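Local coordinates for oxygen-independent coproporphyrinogen III oxidase (Escherichia coli, PDB 1OLT), which catalyses the anaerobic, S-adenosylmethionine-dependent oxidative decarboxylation of two propionate groups of coproporphyrinogen III, giving the vinyl groups of protoporphyrinogen IX in heme biosynthesis, at residues P49-H63 / R103-Y117. Residues are numbered along the deposited sequence; the frame is centred on the assembly and turned at random. Where two conformers were deposited one is given.
Sequences PERPLSLYVHIPFCH and RHVSQLHWGGGTPTY. With SAM (S-adenosylmethionine), chain D; SF4 (iron/sulfur cluster), chain B; SAM (S-adenosylmethionine), chain C.
Strands Leu53 to Ile59 and Val105 to Gly112 run parallel, 11° apart, with a beta bulge between Leu53 and Ser54. Leu53, Leu55 and Val57 pack on Val105, Leu108 and Trp110, on the face turned to helices 80-96 and 120-133. On the other face Gln107 NE2 donates to Ser54 OG (2.6 Å). These first two strands of the radical SAM core's partial, TIM-like barrel are joined by a right-handed crossover through helix 80-96; their C-terminal ends contribute to the cofactor sites. The adenine of one S-adenosylmethionine lies over one face of the Tyr56 ring, its C5 3.5 Å above the ring centre. With CG anti to the backbone N (chi1 175°), the ring reaches toward Gly111, its OH 3.3 Å from Gly111 CA and in a 2.6 Å hydrogen bond with His58 ND1. A leucine in its place would probably cost the adenine its aromatic platform and His58 ND1 its hydroxyl partner. His58 lays a face against Gly112 CA. Gly112 O accepts a 2.6 Å bond from ribose O2' of that S-adenosylmethionine. Cys62 SG binds iron FE1 of the cluster at 2.3 Å and lies 3.2 Å from Thr114 OG1. Phe61 CB sits over the Tyr117 ring, 3.6 Å from its centroid.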
loop_
_atom_site.group_PDB
_atom_site.type_symbol
_atom_site.label_atom_id
_atom_site.label_comp_id
_atom_site.label_asym_id
_atom_site.label_seq_id
_atom_site.Cartn_x
_atom_site.Cartn_y
_atom_site.Cartn_z
ATOM N N PRO A 49 -18.363 -15.913 6.575
ATOM C CA PRO A 49 -19.196 -14.970 7.353
ATOM C C PRO A 49 -18.636 -14.481 8.725
ATOM O O PRO A 49 -19.132 -13.506 9.267
ATOM C CB PRO A 49 -20.582 -15.694 7.494
ATOM C CG PRO A 49 -20.415 -17.111 6.948
ATOM C CD PRO A 49 -19.012 -17.233 6.381
ATOM N N GLU A 50 -17.616 -15.160 9.220
ATOM C CA GLU A 50 -17.025 -14.937 10.525
ATOM C C GLU A 50 -15.943 -13.848 10.459
ATOM O O GLU A 50 -15.705 -13.071 11.386
ATOM C CB GLU A 50 -16.389 -16.282 10.956
ATOM C CG GLU A 50 -15.084 -16.679 10.213
ATOM C CD GLU A 50 -15.244 -17.228 8.765
ATOM O OE1 GLU A 50 -16.386 -17.556 8.353
ATOM O OE2 GLU A 50 -14.204 -17.379 8.065
ATOM N N ARG A 51 -15.280 -13.836 9.315
ATOM C CA ARG A 51 -14.034 -13.191 9.141
ATOM C C ARG A 51 -14.148 -11.677 9.482
ATOM O O ARG A 51 -15.155 -11.024 9.196
ATOM C CB ARG A 51 -13.587 -13.365 7.709
ATOM C CG ARG A 51 -12.133 -13.153 7.478
ATOM C CD ARG A 51 -11.646 -13.696 6.116
ATOM N NE ARG A 51 -11.342 -15.111 6.234
ATOM C CZ ARG A 51 -10.550 -15.788 5.392
ATOM N NH1 ARG A 51 -9.992 -15.206 4.327
ATOM N NH2 ARG A 51 -10.317 -17.070 5.614
ATOM N N PRO A 52 -13.179 -11.180 10.203
ATOM C CA PRO A 52 -13.123 -9.752 10.438
ATOM C C PRO A 52 -13.178 -8.966 9.080
ATOM O O PRO A 52 -12.747 -9.450 8.033
ATOM C CB PRO A 52 -11.768 -9.563 11.105
ATOM C CG PRO A 52 -11.334 -10.898 11.649
ATOM C CD PRO A 52 -12.076 -11.938 10.867
ATOM N N LEU A 53 -13.707 -7.754 9.130
ATOM C CA LEU A 53 -13.847 -6.914 7.971
ATOM C C LEU A 53 -12.922 -5.723 8.112
ATOM O O LEU A 53 -12.881 -5.066 9.129
ATOM C CB LEU A 53 -15.329 -6.463 7.827
ATOM C CG LEU A 53 -15.758 -5.747 6.547
ATOM C CD1 LEU A 53 -15.490 -6.507 5.310
ATOM C CD2 LEU A 53 -17.290 -5.345 6.581
ATOM N N SER A 54 -12.209 -5.451 7.045
ATOM C CA SER A 54 -11.429 -4.252 6.821
ATOM C C SER A 54 -12.095 -3.409 5.716
ATOM O O SER A 54 -12.616 -3.956 4.766
ATOM C CB SER A 54 -10.006 -4.684 6.387
ATOM O OG SER A 54 -9.231 -3.499 6.106
ATOM N N LEU A 55 -12.090 -2.101 5.859
ATOM C CA LEU A 55 -12.710 -1.206 4.927
ATOM C C LEU A 55 -11.659 -0.304 4.321
ATOM O O LEU A 55 -10.831 0.198 5.009
ATOM C CB LEU A 55 -13.783 -0.356 5.633
ATOM C CG LEU A 55 -14.899 -1.107 6.298
ATOM C CD1 LEU A 55 -15.836 -0.105 6.917
ATOM C CD2 LEU A 55 -15.598 -1.967 5.369
ATOM N N TYR A 56 -11.725 -0.110 3.015
ATOM C CA TYR A 56 -10.902 0.869 2.295
ATOM C C TYR A 56 -11.850 1.841 1.564
ATOM O O TYR A 56 -12.769 1.393 0.910
ATOM C CB TYR A 56 -9.975 0.191 1.263
ATOM C CG TYR A 56 -9.243 1.212 0.478
ATOM C CD1 TYR A 56 -8.149 1.863 1.011
ATOM C CD2 TYR A 56 -9.684 1.600 -0.794
ATOM C CE1 TYR A 56 -7.514 2.925 0.271
ATOM C CE2 TYR A 56 -9.023 2.610 -1.535
ATOM C CZ TYR A 56 -7.962 3.257 -0.992
ATOM O OH TYR A 56 -7.352 4.290 -1.656
ATOM N N VAL A 57 -11.628 3.156 1.701
ATOM C CA VAL A 57 -12.347 4.148 0.925
ATOM C C VAL A 57 -11.340 5.000 0.098
ATOM O O VAL A 57 -10.343 5.526 0.651
ATOM C CB VAL A 57 -13.190 5.092 1.809
ATOM C CG1 VAL A 57 -13.959 6.055 0.904
ATOM C CG2 VAL A 57 -14.131 4.321 2.735
ATOM N N HIS A 58 -11.555 5.062 -1.213
ATOM C CA HIS A 58 -10.731 5.834 -2.110
ATOM C C HIS A 58 -11.334 7.252 -2.189
ATOM O O HIS A 58 -12.514 7.403 -2.440
ATOM C CB HIS A 58 -10.700 5.276 -3.502
ATOM C CG HIS A 58 -9.493 5.718 -4.262
ATOM N ND1 HIS A 58 -8.234 5.251 -3.961
ATOM C CD2 HIS A 58 -9.347 6.583 -5.302
ATOM C CE1 HIS A 58 -7.366 5.791 -4.811
ATOM N NE2 HIS A 58 -8.019 6.600 -5.631
ATOM N N ILE A 59 -10.531 8.244 -1.923
ATOM C CA ILE A 59 -10.907 9.636 -2.058
ATOM C C ILE A 59 -9.990 10.206 -3.149
ATOM O O ILE A 59 -8.779 10.366 -2.920
ATOM C CB ILE A 59 -10.721 10.427 -0.735
ATOM C CG1 ILE A 59 -11.486 9.885 0.470
ATOM C CG2 ILE A 59 -11.155 11.895 -0.951
ATOM C CD1 ILE A 59 -12.947 9.811 0.287
ATOM N N PRO A 60 -10.495 10.430 -4.359
ATOM C CA PRO A 60 -9.563 10.677 -5.447
ATOM C C PRO A 60 -9.022 12.093 -5.601
ATOM O O PRO A 60 -8.014 12.255 -6.284
ATOM C CB PRO A 60 -10.378 10.294 -6.690
ATOM C CG PRO A 60 -11.843 10.667 -6.314
ATOM C CD PRO A 60 -11.894 10.318 -4.859
ATOM N N PHE A 61 -9.610 13.080 -4.947
ATOM C CA PHE A 61 -9.336 14.445 -5.260
ATOM C C PHE A 61 -8.019 14.953 -4.661
ATOM O O PHE A 61 -7.684 14.643 -3.508
ATOM C CB PHE A 61 -10.565 15.316 -4.839
ATOM C CG PHE A 61 -11.840 14.875 -5.443
ATOM C CD1 PHE A 61 -12.050 14.970 -6.771
ATOM C CD2 PHE A 61 -12.820 14.301 -4.644
ATOM C CE1 PHE A 61 -13.243 14.491 -7.332
ATOM C CE2 PHE A 61 -13.976 13.839 -5.201
ATOM C CZ PHE A 61 -14.197 13.972 -6.507
ATOM N N CYS A 62 -7.311 15.757 -5.450
ATOM C CA CYS A 62 -6.136 16.491 -4.997
ATOM C C CYS A 62 -6.247 17.968 -5.386
ATOM O O CYS A 62 -6.863 18.318 -6.384
ATOM C CB CYS A 62 -4.864 15.888 -5.573
ATOM S SG CYS A 62 -4.631 14.145 -5.234
ATOM N N HIS A 63 -5.598 18.833 -4.612
ATOM C CA HIS A 63 -5.616 20.289 -4.862
ATOM C C HIS A 63 -4.791 20.677 -6.107
ATOM O O HIS A 63 -5.154 21.592 -6.840
ATOM C CB HIS A 63 -5.070 21.057 -3.644
ATOM C CG HIS A 63 -5.925 20.900 -2.430
ATOM N ND1 HIS A 63 -7.277 21.152 -2.437
ATOM C CD2 HIS A 63 -5.604 20.626 -1.153
ATOM C CE1 HIS A 63 -7.772 20.958 -1.228
ATOM N NE2 HIS A 63 -6.784 20.622 -0.432
ATOM N N ARG A 103 -20.836 -8.519 10.428
ATOM C CA ARG A 103 -19.394 -8.422 10.528
ATOM C C ARG A 103 -19.004 -7.410 11.569
ATOM O O ARG A 103 -19.814 -6.561 11.973
ATOM C CB ARG A 103 -18.790 -8.028 9.182
ATOM C CG ARG A 103 -19.166 -8.961 8.038
ATOM C CD ARG A 103 -18.504 -10.311 8.039
ATOM N NE ARG A 103 -18.561 -10.842 6.674
ATOM C CZ ARG A 103 -17.517 -11.091 5.899
ATOM N NH1 ARG A 103 -16.273 -10.935 6.350
ATOM N NH2 ARG A 103 -17.728 -11.541 4.665
ATOM N N HIS A 104 -17.727 -7.496 11.957
ATOM C CA HIS A 104 -17.090 -6.585 12.873
ATOM C C HIS A 104 -15.878 -6.024 12.166
ATOM O O HIS A 104 -15.084 -6.794 11.637
ATOM C CB HIS A 104 -16.698 -7.359 14.119
ATOM C CG HIS A 104 -17.887 -7.898 14.851
ATOM N ND1 HIS A 104 -18.445 -7.256 15.934
ATOM C CD2 HIS A 104 -18.684 -8.970 14.595
ATOM C CE1 HIS A 104 -19.493 -7.945 16.360
ATOM N NE2 HIS A 104 -19.673 -8.977 15.552
ATOM N N VAL A 105 -15.771 -4.695 12.152
ATOM C CA VAL A 105 -14.760 -3.991 11.394
ATOM C C VAL A 105 -13.558 -3.773 12.318
ATOM O O VAL A 105 -13.692 -3.201 13.379
ATOM C CB VAL A 105 -15.289 -2.695 10.834
ATOM C CG1 VAL A 105 -14.191 -1.943 10.244
ATOM C CG2 VAL A 105 -16.381 -3.026 9.766
ATOM N N SER A 106 -12.402 -4.297 11.920
ATOM C CA SER A 106 -11.173 -4.170 12.669
ATOM C C SER A 106 -10.246 -3.110 12.086
ATOM O O SER A 106 -9.257 -2.699 12.722
ATOM C CB SER A 106 -10.447 -5.539 12.697
ATOM O OG SER A 106 -10.120 -5.944 11.364
ATOM N N GLN A 107 -10.589 -2.628 10.902
ATOM C CA GLN A 107 -9.682 -1.761 10.130
ATOM C C GLN A 107 -10.417 -0.844 9.133
ATOM O O GLN A 107 -11.279 -1.334 8.408
ATOM C CB GLN A 107 -8.780 -2.674 9.359
ATOM C CG GLN A 107 -7.527 -2.081 8.862
ATOM C CD GLN A 107 -6.533 -3.195 8.318
ATOM O OE1 GLN A 107 -5.583 -3.588 9.012
ATOM N NE2 GLN A 107 -6.787 -3.678 7.082
ATOM N N LEU A 108 -10.052 0.445 9.086
ATOM C CA LEU A 108 -10.540 1.364 8.066
ATOM C C LEU A 108 -9.366 2.225 7.653
ATOM O O LEU A 108 -8.661 2.759 8.509
ATOM C CB LEU A 108 -11.638 2.273 8.638
ATOM C CG LEU A 108 -12.037 3.511 7.834
ATOM C CD1 LEU A 108 -12.640 3.100 6.542
ATOM C CD2 LEU A 108 -12.968 4.355 8.650
ATOM N N HIS A 109 -9.208 2.407 6.342
ATOM C CA HIS A 109 -8.251 3.310 5.808
ATOM C C HIS A 109 -8.851 4.115 4.649
ATOM O O HIS A 109 -9.600 3.579 3.820
ATOM C CB HIS A 109 -7.077 2.568 5.281
ATOM C CG HIS A 109 -6.009 3.450 4.724
ATOM N ND1 HIS A 109 -4.940 3.843 5.452
ATOM C CD2 HIS A 109 -5.874 4.042 3.522
ATOM C CE1 HIS A 109 -4.138 4.597 4.709
ATOM N NE2 HIS A 109 -4.670 4.714 3.526
ATOM N N TRP A 110 -8.510 5.387 4.629
ATOM C CA TRP A 110 -8.830 6.245 3.529
ATOM C C TRP A 110 -7.511 6.531 2.788
ATOM O O TRP A 110 -6.571 7.045 3.359
ATOM C CB TRP A 110 -9.428 7.570 3.992
ATOM C CG TRP A 110 -10.805 7.476 4.681
ATOM C CD1 TRP A 110 -11.537 6.347 4.942
ATOM C CD2 TRP A 110 -11.564 8.567 5.219
ATOM N NE1 TRP A 110 -12.678 6.657 5.626
ATOM C CE2 TRP A 110 -12.739 8.019 5.805
ATOM C CE3 TRP A 110 -11.388 9.945 5.266
ATOM C CZ2 TRP A 110 -13.699 8.805 6.438
ATOM C CZ3 TRP A 110 -12.370 10.732 5.918
ATOM C CH2 TRP A 110 -13.490 10.168 6.465
ATOM N N GLY A 111 -7.543 6.282 1.490
ATOM C CA GLY A 111 -6.439 6.496 0.609
ATOM C C GLY A 111 -6.873 7.369 -0.564
ATOM O O GLY A 111 -8.025 7.823 -0.652
ATOM N N GLY A 112 -5.984 7.531 -1.512
ATOM C CA GLY A 112 -6.312 8.354 -2.673
ATOM C C GLY A 112 -5.138 8.527 -3.621
ATOM O O GLY A 112 -4.347 7.569 -3.791
ATOM N N GLY A 113 -4.978 9.722 -4.241
ATOM C CA GLY A 113 -5.705 10.900 -3.976
ATOM C C GLY A 113 -5.355 11.441 -2.641
ATOM O O GLY A 113 -4.465 10.936 -1.963
ATOM N N THR A 114 -6.098 12.473 -2.212
ATOM C CA THR A 114 -5.844 13.147 -0.993
ATOM C C THR A 114 -7.069 13.114 -0.091
ATOM O O THR A 114 -7.994 13.939 -0.245
ATOM C CB THR A 114 -5.458 14.594 -1.261
ATOM O OG1 THR A 114 -4.296 14.719 -2.067
ATOM C CG2 THR A 114 -5.055 15.258 0.061
ATOM N N PRO A 115 -7.139 12.168 0.843
ATOM C CA PRO A 115 -8.276 12.128 1.777
ATOM C C PRO A 115 -8.572 13.425 2.497
ATOM O O PRO A 115 -9.765 13.692 2.687
ATOM C CB PRO A 115 -7.897 11.011 2.761
ATOM C CG PRO A 115 -7.055 10.072 1.894
ATOM C CD PRO A 115 -6.286 10.982 0.990
ATOM N N THR A 116 -7.539 14.180 2.855
ATOM C CA THR A 116 -7.695 15.467 3.495
ATOM C C THR A 116 -8.076 16.636 2.583
ATOM O O THR A 116 -8.126 17.792 3.041
ATOM C CB THR A 116 -6.481 15.809 4.382
ATOM O OG1 THR A 116 -5.221 15.696 3.684
ATOM C CG2 THR A 116 -6.433 14.859 5.492
ATOM N N TYR A 117 -8.355 16.323 1.322
ATOM C CA TYR A 117 -9.104 17.224 0.468
ATOM C C TYR A 117 -10.497 17.505 1.073
ATOM O O TYR A 117 -11.063 18.607 0.899
ATOM C CB TYR A 117 -9.277 16.604 -0.899
ATOM C CG TYR A 117 -9.849 17.538 -1.961
ATOM C CD1 TYR A 117 -11.251 17.758 -2.090
ATOM C CD2 TYR A 117 -9.000 18.170 -2.878
ATOM C CE1 TYR A 117 -11.754 18.624 -3.100
ATOM C CE2 TYR A 117 -9.490 19.029 -3.862
ATOM C CZ TYR A 117 -10.872 19.253 -3.974
ATOM O OH TYR A 117 -11.320 20.086 -4.964
HETATM N N SAM D . 0.623 2.662 -5.391
HETATM C CA SAM D . 1.797 3.501 -5.085
HETATM C C SAM D . 2.981 3.194 -6.025
HETATM O O SAM D . 3.522 4.048 -6.754
HETATM O OXT SAM D . 3.481 2.054 -6.142
HETATM C CB SAM D . 2.195 3.343 -3.593
HETATM C CG SAM D . 1.170 3.899 -2.553
HETATM S SD SAM D . 0.242 2.623 -1.636
HETATM C CE SAM D . 1.189 2.520 -0.074
HETATM C "C5'" SAM D . -1.327 3.315 -0.991
HETATM C "C4'" SAM D . -2.258 3.744 -2.113
HETATM O "O4'" SAM D . -2.651 2.558 -2.786
HETATM C "C3'" SAM D . -3.565 4.394 -1.646
HETATM O "O3'" SAM D . -3.370 5.742 -1.260
HETATM C "C2'" SAM D . -4.419 4.136 -2.857
HETATM O "O2'" SAM D . -4.051 5.002 -3.897
HETATM C "C1'" SAM D . -4.012 2.701 -3.236
HETATM N N9 SAM D . -4.822 1.696 -2.571
HETATM C C8 SAM D . -4.652 1.188 -1.331
HETATM N N7 SAM D . -5.668 0.270 -1.088
HETATM C C5 SAM D . -6.436 0.212 -2.144
HETATM C C6 SAM D . -7.564 -0.506 -2.428
HETATM N N6 SAM D . -8.093 -1.394 -1.603
HETATM N N1 SAM D . -8.133 -0.300 -3.634
HETATM C C2 SAM D . -7.624 0.573 -4.518
HETATM N N3 SAM D . -6.535 1.304 -4.245
HETATM C C4 SAM D . -5.945 1.114 -3.074
HETATM FE FE1 SF4 B . -2.325 13.921 -5.252
HETATM FE FE2 SF4 B . -0.469 12.212 -6.090
HETATM FE FE3 SF4 B . -0.691 12.948 -3.649
HETATM FE FE4 SF4 B . 0.098 14.456 -5.300
HETATM S S1 SF4 B . 1.267 12.568 -4.721
HETATM S S2 SF4 B . -1.283 15.151 -3.704
HETATM S S3 SF4 B . -1.117 14.138 -6.985
HETATM S S4 SF4 B . -2.096 11.773 -4.807
HETATM N N SAM C . -2.133 12.612 -1.573
HETATM C CA SAM C . -1.278 12.601 -0.394
HETATM C C SAM C . 0.122 13.185 -0.626
HETATM O O SAM C . 0.567 13.272 -1.822
HETATM O OXT SAM C . 0.675 13.591 0.375
HETATM C CB SAM C . -1.135 11.121 0.015
HETATM C CG SAM C . -0.073 10.235 -0.576
HETATM S SD SAM C . -0.302 9.764 -2.272
HETATM C CE SAM C . -1.952 9.054 -2.338
HETATM C "C5'" SAM C . 0.510 8.074 -2.288
HETATM C "C4'" SAM C . 2.062 7.966 -2.496
HETATM O "O4'" SAM C . 2.441 7.358 -3.724
HETATM C "C3'" SAM C . 2.758 9.304 -2.565
HETATM O "O3'" SAM C . 2.867 9.966 -1.299
HETATM C "C2'" SAM C . 4.084 8.977 -3.263
HETATM O "O2'" SAM C . 5.116 8.727 -2.309
HETATM C "C1'" SAM C . 3.783 7.695 -3.999
HETATM N N9 SAM C . 3.918 7.799 -5.438
HETATM C C8 SAM C . 3.015 8.418 -6.262
HETATM N N7 SAM C . 3.429 8.304 -7.521
HETATM C C5 SAM C . 4.597 7.586 -7.508
HETATM C C6 SAM C . 5.468 7.157 -8.524
HETATM N N6 SAM C . 5.252 7.399 -9.816
HETATM N N1 SAM C . 6.576 6.445 -8.159
HETATM C C2 SAM C . 6.826 6.170 -6.810
HETATM N N3 SAM C . 5.986 6.573 -5.828
HETATM C C4 SAM C . 4.895 7.281 -6.185
HETATM O O HOH W 1 -16.462 -10.244 11.349
HETATM O O HOH W 2 -3.901 17.478 -2.500
HETATM O O HOH W 3 -6.526 19.996 2.513
#